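Local coordinates for nucleoporin-like protein RIP (Homo sapiens, PDB 2OLM) that is required for vesicle docking or fusion in acrosome biogenesis and acts as a cofactor of HIV-1 Rev, represented here by its zinc-binding Arf-GAP domain, at residues A[29-34]-A[46-51]; A[53-58]-A[114-119]. All blocks are in the same frame, centred on the assembly; numbering follows the deposited sequence.

Contact 1 (A[29-34]-A[46-51]); sequences FDCDQR and FVCTSC. With ZN (zinc ion), chain B.
Cys31 meets Cys48 and Cys51 on one zinc ion, in the C4-type zinc finger of the Arf-GAP domain. The zinc lies 2.3 Å from both Cys31 SG and Cys48 SG, and 2.4 Å from Cys51 SG. Cys28 supplies the fourth sulfur, which completes two CxxC pairs, one from each side of the finger.

Hydrogen bonds add to the metal bonds. Cys48 is the N-cap of the helix that starts at Thr49, and its chi1 of 75° sets SG between its own backbone N and carbonyl carbon. Cys48 SG accepts the capping bond from Cys51 N at 3.4 Å, with an N-H...S angle of 169°. Arg34 NH1 also donates to Cys48 SG at 3.4 Å, from the edge of the guanidinium and in its plane. Zinc and two N-H donors would probably spread the negative charge of this sulfur. In the backbone, Phe29 N donates to Phe46 O at 2.9 Å.

Side-chain packing adds to these bonds. CG and CD of Arg34 lie against Cys48 CB, and Cys31 CB rests on Cys51 SG. Asp30 OD1 hydrogen-bonds Tyr120 OH, while Asp30 OD2 lies 3.4 Å from Val47 CG1.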
loop_
_atom_site.group_PDB
_atom_site.type_symbol
_atom_site.label_atom_id
_atom_site.label_comp_id
_atom_site.label_asym_id
_atom_site.label_seq_id
_atom_site.Cartn_x
_atom_site.Cartn_y
_atom_site.Cartn_z
ATOM N N PHE A 29 -4.248 -5.380 17.537
ATOM C CA PHE A 29 -3.824 -5.072 18.909
ATOM C C PHE A 29 -4.849 -5.498 19.950
ATOM O O PHE A 29 -4.483 -5.752 21.091
ATOM C CB PHE A 29 -3.569 -3.596 19.051
ATOM C CG PHE A 29 -3.066 -3.225 20.392
ATOM C CD1 PHE A 29 -1.925 -3.788 20.889
ATOM C CD2 PHE A 29 -3.758 -2.298 21.169
ATOM C CE1 PHE A 29 -1.496 -3.513 22.179
ATOM C CE2 PHE A 29 -3.304 -1.986 22.446
ATOM C CZ PHE A 29 -2.175 -2.581 22.934
ATOM N N ASP A 30 -6.125 -5.523 19.618
ATOM C CA ASP A 30 -7.155 -5.793 20.583
ATOM C C ASP A 30 -7.584 -7.238 20.705
ATOM O O ASP A 30 -7.809 -7.726 21.821
ATOM C CB ASP A 30 -8.372 -4.843 20.387
ATOM C CG ASP A 30 -8.003 -3.407 20.677
ATOM O OD1 ASP A 30 -7.415 -3.164 21.785
ATOM O OD2 ASP A 30 -8.256 -2.539 19.817
ATOM N N CYS A 31 -7.714 -7.934 19.586
ATOM C CA CYS A 31 -8.073 -9.364 19.643
ATOM C C CYS A 31 -6.952 -10.347 19.355
ATOM O O CYS A 31 -7.111 -11.542 19.697
ATOM C CB CYS A 31 -9.272 -9.669 18.739
ATOM S SG CYS A 31 -8.929 -9.641 16.959
ATOM N N ASP A 32 -5.877 -9.906 18.709
ATOM C CA ASP A 32 -4.748 -10.780 18.355
ATOM C C ASP A 32 -5.170 -11.951 17.477
ATOM O O ASP A 32 -4.435 -12.945 17.404
ATOM C CB ASP A 32 -4.057 -11.302 19.636
ATOM C CG ASP A 32 -2.667 -11.834 19.374
ATOM O OD1 ASP A 32 -1.897 -11.151 18.717
ATOM O OD2 ASP A 32 -2.354 -12.967 19.844
ATOM N N GLN A 33 -6.311 -11.842 16.797
ATOM C CA GLN A 33 -6.890 -13.017 16.095
ATOM C C GLN A 33 -6.727 -12.933 14.613
ATOM O O GLN A 33 -6.887 -13.943 13.925
ATOM C CB GLN A 33 -8.386 -13.167 16.370
ATOM C CG GLN A 33 -8.765 -13.603 17.766
ATOM C CD GLN A 33 -10.209 -14.064 17.872
ATOM O OE1 GLN A 33 -11.128 -13.426 17.345
ATOM N NE2 GLN A 33 -10.423 -15.164 18.580
ATOM N N ARG A 34 -6.479 -11.745 14.090
ATOM C CA ARG A 34 -6.308 -11.614 12.654
ATOM C C ARG A 34 -5.540 -10.373 12.290
ATOM O O ARG A 34 -5.174 -9.583 13.161
ATOM C CB ARG A 34 -7.659 -11.568 11.994
ATOM C CG ARG A 34 -8.461 -10.403 12.442
ATOM C CD ARG A 34 -9.832 -10.500 11.855
ATOM N NE ARG A 34 -10.555 -11.661 12.364
ATOM C CZ ARG A 34 -11.293 -11.684 13.479
ATOM N NH1 ARG A 34 -11.413 -10.606 14.262
ATOM N NH2 ARG A 34 -11.913 -12.810 13.832
ATOM N N PHE A 46 -2.791 -0.843 15.457
ATOM C CA PHE A 46 -3.283 -1.471 14.218
ATOM C C PHE A 46 -4.270 -2.525 14.595
ATOM O O PHE A 46 -3.941 -3.436 15.368
ATOM C CB PHE A 46 -2.089 -2.077 13.420
ATOM C CG PHE A 46 -1.128 -1.067 12.922
ATOM C CD1 PHE A 46 -1.182 -0.628 11.614
ATOM C CD2 PHE A 46 -0.186 -0.507 13.744
ATOM C CE1 PHE A 46 -0.316 0.346 11.147
ATOM C CE2 PHE A 46 0.675 0.458 13.280
ATOM C CZ PHE A 46 0.623 0.872 11.976
ATOM N N VAL A 47 -5.520 -2.417 14.094
ATOM C CA VAL A 47 -6.650 -3.234 14.556
ATOM C C VAL A 47 -7.449 -3.796 13.362
ATOM O O VAL A 47 -7.380 -3.268 12.266
ATOM C CB VAL A 47 -7.617 -2.437 15.484
ATOM C CG1 VAL A 47 -6.891 -2.121 16.781
ATOM C CG2 VAL A 47 -8.047 -1.103 14.825
ATOM N N CYS A 48 -8.241 -4.814 13.624
ATOM C CA CYS A 48 -9.062 -5.477 12.598
ATOM C C CYS A 48 -10.418 -4.752 12.488
ATOM O O CYS A 48 -10.727 -3.832 13.275
ATOM C CB CYS A 48 -9.261 -6.959 12.976
ATOM S SG CYS A 48 -10.418 -7.320 14.295
ATOM N N THR A 49 -11.255 -5.132 11.508
ATOM C CA THR A 49 -12.513 -4.483 11.316
ATOM C C THR A 49 -13.508 -4.678 12.419
ATOM O O THR A 49 -14.210 -3.751 12.823
ATOM C CB THR A 49 -13.093 -4.926 9.947
ATOM O OG1 THR A 49 -12.118 -4.616 8.930
ATOM C CG2 THR A 49 -14.430 -4.270 9.713
ATOM N N SER A 50 -13.571 -5.896 12.972
ATOM C CA SER A 50 -14.498 -6.193 14.008
ATOM C C SER A 50 -14.177 -5.385 15.282
ATOM O O SER A 50 -15.054 -4.794 15.889
ATOM C CB SER A 50 -14.529 -7.690 14.304
ATOM O OG SER A 50 -15.486 -7.966 15.268
ATOM N N CYS A 51 -12.902 -5.364 15.639
ATOM C CA CYS A 51 -12.532 -4.574 16.802
ATOM C C CYS A 51 -12.736 -3.108 16.543
ATOM O O CYS A 51 -13.159 -2.402 17.481
ATOM C CB CYS A 51 -11.093 -4.836 17.182
ATOM S SG CYS A 51 -10.834 -6.487 17.953
HETATM ZN ZN ZN B . -9.411 -7.477 16.366
#

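Contact 2 (A[53-58]-A[114-119]); sequences GSLRGL and EFLQEK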
loop_
_atom_site.group_PDB
_atom_site.type_symbol
_atom_site.label_atom_id
_atom_site.label_comp_id
_atom_site.label_asym_id
_atom_site.label_seq_id
_atom_site.Cartn_x
_atom_site.Cartn_y
_atom_site.Cartn_z
ATOM N N GLY A 53 -15.162 -1.813 14.831
ATOM C CA GLY A 53 -16.565 -1.592 15.115
ATOM C C GLY A 53 -16.850 -1.447 16.606
ATOM O O GLY A 53 -17.633 -0.588 17.026
ATOM N N SER A 54 -16.220 -2.291 17.428
ATOM C CA SER A 54 -16.390 -2.207 18.881
ATOM C C SER A 54 -15.757 -0.943 19.510
ATOM O O SER A 54 -16.332 -0.363 20.431
ATOM C CB SER A 54 -15.851 -3.454 19.577
ATOM O OG SER A 54 -16.644 -4.579 19.177
ATOM N N LEU A 55 -14.609 -0.537 18.993
ATOM C CA LEU A 55 -13.935 0.698 19.428
ATOM C C LEU A 55 -14.805 1.909 19.181
ATOM O O LEU A 55 -14.739 2.910 19.946
ATOM C CB LEU A 55 -12.632 0.841 18.681
ATOM C CG LEU A 55 -11.470 -0.083 19.166
ATOM C CD1 LEU A 55 -10.359 -0.180 18.117
ATOM C CD2 LEU A 55 -10.900 0.373 20.549
ATOM N N ARG A 56 -15.596 1.877 18.114
ATOM C CA ARG A 56 -16.570 2.972 17.856
ATOM C C ARG A 56 -17.757 2.981 18.820
ATOM O O ARG A 56 -18.507 3.973 18.877
ATOM C CB ARG A 56 -17.085 2.937 16.408
ATOM C CG ARG A 56 -16.012 3.145 15.406
ATOM C CD ARG A 56 -15.356 4.463 15.512
ATOM N NE ARG A 56 -16.298 5.567 15.441
ATOM C CZ ARG A 56 -15.986 6.840 15.678
ATOM N NH1 ARG A 56 -14.760 7.227 16.040
ATOM N NH2 ARG A 56 -16.951 7.755 15.567
ATOM N N GLY A 57 -17.924 1.918 19.564
ATOM C CA GLY A 57 -18.976 1.859 20.584
ATOM C C GLY A 57 -18.546 2.377 21.937
ATOM O O GLY A 57 -19.370 2.517 22.848
ATOM N N LEU A 58 -17.256 2.700 22.119
ATOM C CA LEU A 58 -16.838 3.348 23.348
ATOM C C LEU A 58 -17.319 4.794 23.341
ATOM O O LEU A 58 -17.620 5.356 22.321
ATOM C CB LEU A 58 -15.322 3.306 23.465
ATOM C CG LEU A 58 -14.653 1.917 23.515
ATOM C CD1 LEU A 58 -13.184 1.983 23.537
ATOM C CD2 LEU A 58 -15.164 1.190 24.796
ATOM N N GLU A 114 -17.141 -4.459 26.916
ATOM C CA GLU A 114 -16.795 -4.429 28.328
ATOM C C GLU A 114 -15.275 -4.571 28.472
ATOM O O GLU A 114 -14.662 -3.897 29.291
ATOM C CB GLU A 114 -17.499 -5.578 29.091
ATOM N N PHE A 115 -14.690 -5.441 27.652
ATOM C CA PHE A 115 -13.229 -5.655 27.650
ATOM C C PHE A 115 -12.462 -4.403 27.224
ATOM O O PHE A 115 -11.519 -3.982 27.888
ATOM C CB PHE A 115 -12.870 -6.819 26.761
ATOM C CG PHE A 115 -11.371 -6.959 26.524
ATOM C CD1 PHE A 115 -10.519 -7.387 27.535
ATOM C CD2 PHE A 115 -10.823 -6.676 25.299
ATOM C CE1 PHE A 115 -9.167 -7.523 27.303
ATOM C CE2 PHE A 115 -9.456 -6.789 25.082
ATOM C CZ PHE A 115 -8.635 -7.224 26.101
ATOM N N LEU A 116 -12.890 -3.768 26.144
ATOM C CA LEU A 116 -12.263 -2.547 25.672
ATOM C C LEU A 116 -12.426 -1.408 26.701
ATOM O O LEU A 116 -11.515 -0.604 26.895
ATOM C CB LEU A 116 -12.811 -2.139 24.312
ATOM C CG LEU A 116 -12.580 -3.104 23.184
ATOM C CD1 LEU A 116 -13.366 -2.604 21.936
ATOM C CD2 LEU A 116 -11.165 -3.271 22.863
ATOM N N GLN A 117 -13.566 -1.344 27.383
ATOM C CA GLN A 117 -13.720 -0.413 28.511
ATOM C C GLN A 117 -12.706 -0.667 29.617
ATOM O O GLN A 117 -12.115 0.270 30.147
ATOM C CB GLN A 117 -15.133 -0.405 29.063
ATOM C CG GLN A 117 -16.123 0.211 28.108
ATOM C CD GLN A 117 -17.542 0.236 28.627
ATOM O OE1 GLN A 117 -18.365 0.976 28.086
ATOM N NE2 GLN A 117 -17.846 -0.558 29.645
ATOM N N GLU A 118 -12.531 -1.944 29.969
ATOM C CA GLU A 118 -11.544 -2.267 31.005
ATOM C C GLU A 118 -10.155 -1.912 30.555
ATOM O O GLU A 118 -9.361 -1.419 31.342
ATOM C CB GLU A 118 -11.663 -3.731 31.424
ATOM C CG GLU A 118 -12.860 -3.934 32.343
ATOM C CD GLU A 118 -12.863 -5.241 33.053
ATOM O OE1 GLU A 118 -12.101 -6.153 32.641
ATOM O OE2 GLU A 118 -13.691 -5.346 33.987
ATOM N N LYS A 119 -9.876 -2.087 29.271
ATOM C CA LYS A 119 -8.525 -1.870 28.734
ATOM C C LYS A 119 -8.173 -0.378 28.700
ATOM O O LYS A 119 -7.101 0.040 29.142
ATOM C CB LYS A 119 -8.388 -2.496 27.336
ATOM C CG LYS A 119 -7.038 -2.443 26.720
ATOM C CD LYS A 119 -6.987 -3.310 25.457
ATOM C CE LYS A 119 -5.654 -3.239 24.761
ATOM N NZ LYS A 119 -5.559 -4.138 23.522
#
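Ser54 O accepts the backbone N-H of Gly57 at 2.9 Å, while Ser54 CB packs on Leu116. This is helix packing in the Arf-GAP domain. Helix 49-55, which begins inside the zinc finger and carries the zinc ligand Cys51, and the type I beta turn that runs on from Leu55 to Leu58 pack on helix 109-121. The turn closes with a weak bond, Leu58 N to Leu55 O at 3.3 Å. It brings Leu58 to the same partner helix as Ser54 and Leu55.

Apolar contacts join the two sides. The CA-CB bond of Leu116 points toward the 53-58 segment, and its CD1 is anti to CA (chi2 173°), which carries this methyl outward from its helix. The methyl meets the backbone as well as side chains. Leu116 CD1 lies 3.5 Å from Ser54 CB and 3.8 Å from Leu55 N. The side chains of Leu55 and Leu116 cross at about a right angle, with Leu55 CD2 4.1 Å from Leu116 CD1. Leu55 also touches Val64 of strand 64-66 and Tyr120 of helix 109-121.

Leu58 works through one methyl, CD2. It meets Leu116 CB at 4.1 Å, and it also meets the aliphatic part of Gln117, where the two side chains slide past each other in opposite directions. Gln117 OE1 accepts from Lys113 NZ, in the same helix. The part of Gln117 that packs is CG, 3.6 Å from Leu58 CD2.

In the fold
Both contacts are largely buried and share helix 49-55. Contact 1 holds its start and contact 2 its later part. Their chemistry differs. Contact 1 is metal-centred and polar, with zinc-sulfur bonds and N-H...S bonds, and has Arg34 and Ser50 exposed at its margin. Contact 2 is mainly aliphatic and lies farther from the centre of the chain. Contact 1 ties together parts of one zinc finger, while contact 2 joins segments 56 residues apart. The two touch directly. Lys119 of helix 109-121 makes a salt bridge to Asp30, with Lys119 NZ 2.7 Å from Asp30 OD1, and a cation-pi contact with Phe29. Leu55 CD1 also packs on Asp30 OD2.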